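Local coordinates for uncharacterized protein (Legionella pneumophila subsp. pneumophila, PDB 4WRP) that is of unknown function but is regarded as an effector protein, the crystallised piece being its C-terminal DUF5617 domain, at residues A7-L12 with H66-H71. Residues are numbered along the deposited sequence; the frame is centred on the assembly and turned at random. Where two conformers were deposited one is given.
Sequences AAYHEL and HWNRHH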
ATOM      1  N   ALA A   7      -6.740   7.515   0.496  1.00 26.76           N
ATOM      2  CA  ALA A   7      -7.077   6.605   1.617  1.00 26.02           C
ATOM      3  C   ALA A   7      -8.190   5.640   1.232  1.00 25.84           C
ATOM      4  O   ALA A   7      -8.162   4.488   1.596  1.00 26.56           O
ATOM      5  CB  ALA A   7      -7.437   7.403   2.881  1.00 28.36           C
ATOM      6  N   ALA A   8      -9.173   6.104   0.476  1.00 27.36           N
ATOM      7  CA  ALA A   8     -10.263   5.223   0.010  1.00 27.39           C
ATOM      8  C   ALA A   8      -9.742   4.175  -0.965  1.00 27.44           C
ATOM      9  O   ALA A   8     -10.160   3.003  -0.889  1.00 26.47           O
ATOM     10  CB  ALA A   8     -11.386   6.012  -0.624  1.00 28.85           C
ATOM     11  N   TYR A   9      -8.817   4.557  -1.856  1.00 25.32           N
ATOM     12  CA  TYR A   9      -8.165   3.534  -2.706  1.00 25.23           C
ATOM     13  C   TYR A   9      -7.426   2.475  -1.827  1.00 24.77           C
ATOM     14  O   TYR A   9      -7.494   1.284  -2.077  1.00 23.49           O
ATOM     15  CB  TYR A   9      -7.207   4.164  -3.723  1.00 25.19           C
ATOM     16  CG  TYR A   9      -6.481   3.104  -4.506  1.00 25.34           C
ATOM     17  CD1 TYR A   9      -5.326   2.515  -4.010  1.00 25.35           C
ATOM     18  CD2 TYR A   9      -6.946   2.674  -5.753  1.00 29.39           C
ATOM     19  CE1 TYR A   9      -4.662   1.519  -4.710  1.00 25.85           C
ATOM     20  CE2 TYR A   9      -6.279   1.670  -6.474  1.00 29.32           C
ATOM     21  CZ  TYR A   9      -5.137   1.102  -5.943  1.00 27.95           C
ATOM     22  OH  TYR A   9      -4.462   0.128  -6.608  1.00 27.28           O
ATOM     23  N   HIS A  10      -6.734   2.948  -0.796  1.00 22.90           N
ATOM     24  CA  HIS A  10      -6.000   2.069   0.085  1.00 22.96           C
ATOM     25  C   HIS A  10      -6.899   1.140   0.853  1.00 23.02           C
ATOM     26  O   HIS A  10      -6.546   0.011   1.035  1.00 23.47           O
ATOM     27  CB  HIS A  10      -5.037   2.854   1.000  1.00 22.74           C
ATOM     28  CG  HIS A  10      -4.217   1.983   1.874  1.00 25.38           C
ATOM     29  ND1 HIS A  10      -3.281   1.104   1.381  1.00 24.48           N
ATOM     30  CD2 HIS A  10      -4.228   1.808   3.222  1.00 25.62           C
ATOM     31  CE1 HIS A  10      -2.751   0.429   2.385  1.00 23.82           C
ATOM     32  NE2 HIS A  10      -3.304   0.847   3.510  1.00 23.92           N
ATOM     33  N   GLU A  11      -8.068   1.593   1.269  0.50 24.39           N
ATOM     34  CA  GLU A  11      -9.009   0.671   1.928  0.50 26.97           C
ATOM     35  C   GLU A  11      -9.441  -0.478   0.986  0.50 27.70           C
ATOM     36  O   GLU A  11      -9.467  -1.642   1.369  0.50 27.94           O
ATOM     37  CB  GLU A  11     -10.230   1.421   2.427  0.50 29.77           C
ATOM     38  CG  GLU A  11     -11.141   0.482   3.163  0.50 33.04           C
ATOM     39  CD  GLU A  11     -10.352  -0.453   4.086  0.50 35.94           C
ATOM     40  OE1 GLU A  11     -10.514  -1.696   3.952  0.50 36.44           O
ATOM     41  OE2 GLU A  11      -9.524   0.061   4.904  0.50 37.45           O
ATOM     42  N   LEU A  12      -9.747  -0.154  -0.267  1.00 28.10           N
ATOM     43  CA  LEU A  12     -10.078  -1.194  -1.255  1.00 29.71           C
ATOM     44  C   LEU A  12      -8.900  -2.122  -1.417  1.00 27.22           C
ATOM     45  O   LEU A  12      -9.054  -3.357  -1.451  1.00 27.62           O
ATOM     46  CB  LEU A  12     -10.402  -0.611  -2.642  1.00 32.73           C
ATOM     47  CG  LEU A  12     -11.633   0.234  -2.868  1.00 38.19           C
ATOM     48  CD1 LEU A  12     -11.742   0.411  -4.379  1.00 40.89           C
ATOM     49  CD2 LEU A  12     -12.911  -0.394  -2.255  1.00 41.80           C
ATOM     50  N   HIS A  66      -7.202   6.128 -10.615  1.00 32.44           N
ATOM     51  CA  HIS A  66      -6.231   7.218 -10.635  1.00 31.37           C
ATOM     52  C   HIS A  66      -5.125   7.033  -9.583  1.00 29.51           C
ATOM     53  O   HIS A  66      -3.963   7.291  -9.832  1.00 28.35           O
ATOM     54  CB  HIS A  66      -6.954   8.496 -10.341  1.00 31.14           C
ATOM     55  CG  HIS A  66      -6.065   9.677 -10.280  1.00 30.72           C
ATOM     56  ND1 HIS A  66      -5.405  10.161 -11.391  1.00 32.42           N
ATOM     57  CD2 HIS A  66      -5.727  10.481  -9.251  1.00 30.20           C
ATOM     58  CE1 HIS A  66      -4.716  11.229 -11.046  1.00 32.63           C
ATOM     59  NE2 HIS A  66      -4.902  11.447  -9.760  1.00 31.36           N
ATOM     60  N   TRP A  67      -5.526   6.563  -8.407  1.00 27.14           N
ATOM     61  CA  TRP A  67      -4.635   6.440  -7.280  1.00 26.44           C
ATOM     62  C   TRP A  67      -3.638   5.318  -7.380  1.00 26.18           C
ATOM     63  O   TRP A  67      -2.713   5.267  -6.588  1.00 26.91           O
ATOM     64  CB  TRP A  67      -5.449   6.229  -6.023  1.00 27.71           C
ATOM     65  CG  TRP A  67      -6.545   7.193  -5.937  1.00 30.65           C
ATOM     66  CD1 TRP A  67      -7.877   6.950  -6.116  1.00 34.33           C
ATOM     67  CD2 TRP A  67      -6.412   8.573  -5.693  1.00 31.14           C
ATOM     68  NE1 TRP A  67      -8.584   8.106  -5.970  1.00 33.89           N
ATOM     69  CE2 TRP A  67      -7.701   9.120  -5.691  1.00 32.98           C
ATOM     70  CE3 TRP A  67      -5.311   9.405  -5.428  1.00 31.29           C
ATOM     71  CZ2 TRP A  67      -7.926  10.467  -5.468  1.00 32.11           C
ATOM     72  CZ3 TRP A  67      -5.526  10.713  -5.212  1.00 30.63           C
ATOM     73  CH2 TRP A  67      -6.828  11.249  -5.239  1.00 32.12           C
ATOM     74  N   ASN A  68      -3.848   4.410  -8.320  1.00 25.91           N
ATOM     75  CA  ASN A  68      -3.018   3.237  -8.442  1.00 27.53           C
ATOM     76  C   ASN A  68      -1.552   3.576  -8.632  1.00 27.91           C
ATOM     77  O   ASN A  68      -0.696   2.965  -8.025  1.00 25.52           O
ATOM     78  CB  ASN A  68      -3.489   2.341  -9.581  1.00 27.79           C
ATOM     79  CG  ASN A  68      -2.567   1.174  -9.816  1.00 28.64           C
ATOM     80  OD1 ASN A  68      -1.757   1.180 -10.735  1.00 28.92           O
ATOM     81  ND2 ASN A  68      -2.712   0.149  -9.013  1.00 27.23           N
ATOM     82  N   ARG A  69      -1.277   4.547  -9.468  1.00 29.17           N
ATOM     83  CA  ARG A  69       0.084   4.857  -9.789  1.00 31.81           C
ATOM     84  C   ARG A  69       0.895   5.216  -8.549  1.00 31.21           C
ATOM     85  O   ARG A  69       1.970   4.663  -8.329  1.00 30.29           O
ATOM     86  CB  ARG A  69       0.160   5.975 -10.813  1.00 36.43           C
ATOM     87  CG  ARG A  69       1.588   6.186 -11.259  1.00 44.55           C
ATOM     88  CD  ARG A  69       1.605   7.266 -12.308  1.00 53.34           C
ATOM     89  NE  ARG A  69       2.832   8.060 -12.264  1.00 60.28           N
ATOM     90  CZ  ARG A  69       3.626   8.283 -13.306  1.00 62.12           C
ATOM     91  NH1 ARG A  69       4.704   9.047 -13.158  1.00 64.81           N
ATOM     92  NH2 ARG A  69       3.332   7.775 -14.495  1.00 64.78           N
ATOM     93  N   HIS A  70       0.389   6.123  -7.721  1.00 29.40           N
ATOM     94  CA  HIS A  70       1.136   6.512  -6.574  1.00 29.91           C
ATOM     95  C   HIS A  70       1.127   5.378  -5.532  1.00 26.92           C
ATOM     96  O   HIS A  70       2.097   5.182  -4.822  1.00 24.72           O
ATOM     97  CB  HIS A  70       0.545   7.739  -5.930  1.00 32.53           C
ATOM     98  CG  HIS A  70       1.306   8.193  -4.735  1.00 37.39           C
ATOM     99  ND1 HIS A  70       2.550   8.780  -4.829  1.00 42.51           N
ATOM    100  CD2 HIS A  70       1.013   8.133  -3.418  1.00 40.47           C
ATOM    101  CE1 HIS A  70       2.979   9.088  -3.619  1.00 41.88           C
ATOM    102  NE2 HIS A  70       2.074   8.684  -2.745  1.00 44.29           N
ATOM    103  N   HIS A  71       0.035   4.625  -5.466  1.00 25.65           N
ATOM    104  CA  HIS A  71      -0.045   3.549  -4.477  1.00 23.56           C
ATOM    105  C   HIS A  71       0.978   2.457  -4.772  1.00 23.20           C
ATOM    106  O   HIS A  71       1.677   2.008  -3.887  1.00 22.44           O
ATOM    107  CB  HIS A  71      -1.424   2.996  -4.433  1.00 24.22           C
ATOM    108  CG  HIS A  71      -1.667   2.104  -3.270  1.00 24.16           C
ATOM    109  ND1 HIS A  71      -1.421   0.756  -3.323  1.00 26.05           N
ATOM    110  CD2 HIS A  71      -2.149   2.348  -2.029  1.00 25.82           C
ATOM    111  CE1 HIS A  71      -1.710   0.205  -2.161  1.00 25.40           C
ATOM    112  NE2 HIS A  71      -2.172   1.147  -1.363  1.00 25.37           N
TER
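Two hydrogen bonds grip the buried hydroxyl OH of Y9. N68 donates one across the contact: ND2 lies 3.0 Å from Y9 OH, the N-H...O angle is 170°, and the oxygen sits in the amide plane. The other joins the hydroxyl to that of Y48, on helix 34-49. Y9 CG is anti to the backbone N (chi1 176°), which carries the ring from helix 6-21 across to W67, N68 and H71. N68 runs alongside it, pointing the same way. The ring edge meets the face of H71 in a T-shaped stack, with Y9 CE1 3.4 Å from H71 CG and the planes at 61°. At the root of the ring, Y9 CB packs on W67 CB at 3.6 Å. H71 is held at both nitrogens. H71 NE2 shares a hydrogen bond with H10 ND1 at 3.0 Å, rim to rim, and H71 ND1 bonds the Y48 hydroxyl. Three helices thus meet in one buried aromatic cluster. The H10-H71 bond needs a proton on one facing nitrogen and none on the other. H10 NE2 donates to the carbonyl O of D98; if H10 is neutral, its ND1 would accept from H71 NE2.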